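PDB 6HOX: binding domain (Hc) of Paraclostridial Mosquitocidal Protein 1 from Paraclostridium bifermentans, which probably targets host nerve cells as the receptor-binding part of a botulinum-like neurotoxin that is specific for Anopheles mosquitoes. Local coordinates for residues F105-I110 / G211-N216. Residues are numbered along the deposited sequence; the frame is centred on the assembly and turned at random.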
ATOM      1  N   PHE A 105     -18.799   0.516 -10.612  1.00 42.20           N
ATOM      2  CA  PHE A 105     -19.092   0.278 -12.034  1.00 41.60           C
ATOM      3  C   PHE A 105     -20.161   1.269 -12.514  1.00 37.16           C
ATOM      4  O   PHE A 105     -20.308   1.485 -13.713  1.00 38.29           O
ATOM      5  CB  PHE A 105     -19.424  -1.197 -12.279  1.00 45.19           C
ATOM      6  CG  PHE A 105     -18.222  -2.065 -12.562  1.00 53.02           C
ATOM      7  CD1 PHE A 105     -17.352  -2.428 -11.549  1.00 56.16           C
ATOM      8  CD2 PHE A 105     -17.943  -2.503 -13.851  1.00 60.54           C
ATOM      9  CE1 PHE A 105     -16.242  -3.219 -11.811  1.00 56.46           C
ATOM     10  CE2 PHE A 105     -16.836  -3.298 -14.115  1.00 61.14           C
ATOM     11  CZ  PHE A 105     -15.988  -3.657 -13.091  1.00 60.96           C
ATOM     12  N   ILE A 106     -20.867   1.904 -11.572  1.00 37.06           N
ATOM     13  CA  ILE A 106     -21.786   2.990 -11.874  1.00 40.04           C
ATOM     14  C   ILE A 106     -21.013   4.179 -12.468  1.00 38.54           C
ATOM     15  O   ILE A 106     -21.611   5.036 -13.079  1.00 35.28           O
ATOM     16  CB  ILE A 106     -22.602   3.416 -10.638  1.00 43.28           C
ATOM     17  CG1 ILE A 106     -23.826   4.242 -11.043  1.00 46.94           C
ATOM     18  CG2 ILE A 106     -21.745   4.177  -9.638  1.00 45.06           C
ATOM     19  CD1 ILE A 106     -24.676   4.700  -9.879  1.00 47.42           C
ATOM     20  N   ASP A 107     -19.688   4.202 -12.283  1.00 35.50           N
ATOM     21  CA  ASP A 107     -18.818   5.252 -12.776  1.00 35.24           C
ATOM     22  C   ASP A 107     -17.908   4.718 -13.886  1.00 35.28           C
ATOM     23  O   ASP A 107     -16.880   5.327 -14.189  1.00 37.58           O
ATOM     24  CB  ASP A 107     -17.982   5.833 -11.631  1.00 33.77           C
ATOM     25  CG  ASP A 107     -18.816   6.628 -10.656  1.00 34.92           C
ATOM     26  OD1 ASP A 107     -19.684   7.392 -11.134  1.00 38.86           O
ATOM     27  OD2 ASP A 107     -18.604   6.468  -9.433  1.00 35.53           O
ATOM     28  N   LEU A 108     -18.298   3.600 -14.508  1.00 38.32           N
ATOM     29  CA  LEU A 108     -17.511   2.988 -15.563  1.00 40.05           C
ATOM     30  C   LEU A 108     -17.344   4.015 -16.690  1.00 39.98           C
ATOM     31  O   LEU A 108     -18.310   4.634 -17.103  1.00 36.67           O
ATOM     32  CB  LEU A 108     -18.227   1.715 -16.033  1.00 45.09           C
ATOM     33  CG  LEU A 108     -17.533   0.882 -17.113  1.00 50.71           C
ATOM     34  CD1 LEU A 108     -16.031   0.811 -16.904  1.00 54.34           C
ATOM     35  CD2 LEU A 108     -18.110  -0.523 -17.157  1.00 53.07           C
ATOM     36  N   GLY A 109     -16.094   4.237 -17.114  1.00 39.60           N
ATOM     37  CA  GLY A 109     -15.779   5.095 -18.242  1.00 39.96           C
ATOM     38  C   GLY A 109     -15.913   6.579 -17.925  1.00 41.22           C
ATOM     39  O   GLY A 109     -15.670   7.410 -18.809  1.00 38.67           O
ATOM     40  N   ILE A 110     -16.256   6.915 -16.671  1.00 37.91           N
ATOM     41  CA  ILE A 110     -16.467   8.311 -16.240  1.00 40.20           C
ATOM     42  C   ILE A 110     -15.303   8.748 -15.335  1.00 35.29           C
ATOM     43  O   ILE A 110     -15.107   8.156 -14.274  1.00 36.87           O
ATOM     44  CB  ILE A 110     -17.826   8.442 -15.524  1.00 43.88           C
ATOM     45  CG1 ILE A 110     -18.993   8.102 -16.458  1.00 46.96           C
ATOM     46  CG2 ILE A 110     -17.995   9.824 -14.904  1.00 42.34           C
ATOM     47  CD1 ILE A 110     -20.165   7.472 -15.746  1.00 48.59           C
ATOM     48  N   GLY A 211     -17.977  14.340  -9.151  1.00 27.65           N
ATOM     49  CA  GLY A 211     -18.435  13.740 -10.412  1.00 30.10           C
ATOM     50  C   GLY A 211     -18.753  12.256 -10.290  1.00 32.24           C
ATOM     51  O   GLY A 211     -19.314  11.675 -11.210  1.00 32.93           O
ATOM     52  N   ASN A 212     -18.422  11.655  -9.143  1.00 30.57           N
ATOM     53  CA  ASN A 212     -18.622  10.226  -8.903  1.00 32.14           C
ATOM     54  C   ASN A 212     -20.085   9.969  -8.490  1.00 34.05           C
ATOM     55  O   ASN A 212     -20.599  10.618  -7.586  1.00 37.60           O
ATOM     56  CB  ASN A 212     -17.633   9.702  -7.859  1.00 29.58           C
ATOM     57  CG  ASN A 212     -17.715  10.426  -6.537  1.00 29.43           C
ATOM     58  OD1 ASN A 212     -17.587  11.651  -6.483  1.00 27.31           O
ATOM     59  ND2 ASN A 212     -17.943   9.676  -5.468  1.00 27.13           N
ATOM     60  N   ARG A 213     -20.759   9.031  -9.172  1.00 35.53           N
ATOM     61  CA  ARG A 213     -22.124   8.638  -8.785  1.00 37.92           C
ATOM     62  C   ARG A 213     -22.072   7.610  -7.647  1.00 33.18           C
ATOM     63  O   ARG A 213     -23.039   7.488  -6.884  1.00 35.39           O
ATOM     64  CB  ARG A 213     -22.899   8.118  -9.993  1.00 42.59           C
ATOM     65  CG  ARG A 213     -23.363   9.215 -10.939  1.00 48.26           C
ATOM     66  CD  ARG A 213     -23.943   8.627 -12.208  1.00 57.07           C
ATOM     67  NE  ARG A 213     -23.736   9.495 -13.359  1.00 67.41           N
ATOM     68  CZ  ARG A 213     -22.555   9.717 -13.930  1.00 71.40           C
ATOM     69  NH1 ARG A 213     -21.462   9.168 -13.422  1.00 76.93           N
ATOM     70  NH2 ARG A 213     -22.469  10.499 -14.990  1.00 72.63           N
ATOM     71  N   ASN A 214     -20.948   6.894  -7.518  1.00 30.41           N
ATOM     72  CA  ASN A 214     -20.731   5.956  -6.390  1.00 31.22           C
ATOM     73  C   ASN A 214     -20.393   6.760  -5.133  1.00 31.44           C
ATOM     74  O   ASN A 214     -19.234   7.114  -4.916  1.00 33.01           O
ATOM     75  CB  ASN A 214     -19.622   4.931  -6.671  1.00 31.49           C
ATOM     76  CG  ASN A 214     -19.297   4.081  -5.460  1.00 32.62           C
ATOM     77  OD1 ASN A 214     -20.041   4.087  -4.488  1.00 33.80           O
ATOM     78  ND2 ASN A 214     -18.173   3.378  -5.482  1.00 34.53           N
ATOM     79  N   LYS A 215     -21.397   6.988  -4.282  1.00 31.65           N
ATOM     80  CA  LYS A 215     -21.266   7.866  -3.132  1.00 32.13           C
ATOM     81  C   LYS A 215     -20.721   7.117  -1.916  1.00 31.34           C
ATOM     82  O   LYS A 215     -20.588   7.694  -0.853  1.00 34.11           O
ATOM     83  CB  LYS A 215     -22.619   8.499  -2.803  1.00 32.65           C
ATOM     84  CG  LYS A 215     -23.202   9.362  -3.918  1.00 32.48           C
ATOM     85  CD  LYS A 215     -22.283  10.432  -4.449  1.00 32.90           C
ATOM     86  CE  LYS A 215     -23.019  11.512  -5.215  1.00 33.35           C
ATOM     87  NZ  LYS A 215     -22.077  12.377  -5.961  1.00 35.34           N
ATOM     88  N   ASN A 216     -20.448   5.823  -2.064  1.00 30.85           N
ATOM     89  CA  ASN A 216     -19.728   5.078  -1.053  1.00 30.34           C
ATOM     90  C   ASN A 216     -18.218   5.309  -1.211  1.00 29.82           C
ATOM     91  O   ASN A 216     -17.463   4.962  -0.337  1.00 29.11           O
ATOM     92  CB  ASN A 216     -20.109   3.600  -1.106  1.00 33.90           C
ATOM     93  CG  ASN A 216     -21.571   3.384  -0.771  1.00 36.58           C
ATOM     94  OD1 ASN A 216     -22.037   3.810   0.282  1.00 43.28           O
ATOM     95  ND2 ASN A 216     -22.311   2.761  -1.669  1.00 37.87           N
TER
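Asp107 and Arg213 join two loops of the N-terminal, concanavalin-like half of this receptor-binding domain, the loop between strands 89-96 and 112-113 and the loop leading into strand 218-227. The Asp107 carboxylate bridges two consecutive backbone amides: OD1 uses its syn lone pair to accept from Arg213 N at 2.8 Å, nearly straight at 164°, while OD2, met on its syn side a little out of the carboxylate plane, takes Asn214 N at 3.1 Å. Gripped at both oxygens, the group should be held against rotation, and Tyr112 of strand 112-113 touches the same side chain. The Arg213 side chain curls back to OD1. Its CB lies 3.5 Å from Asp107 OD1 and 3.9 Å from Ile106 CD1; CG passes near the same OD1. The chain bends at chi3, and chi4 (70°) turns CZ to 3.7 Å from Ile110 CD1. At the tip, NH1 returns to Asp107 OD1 at 3.4 Å in a salt bridge with a weak hydrogen bond, the oxygen lying at the guanidinium edge and the carboxylate and guanidinium planes 48° apart. Ile106 CG2 rests 3.7 Å from Asn214 CB. The Ile110 side chain crosses Arg213 at about a right angle, CD1 a tight 3.2 Å from NH1.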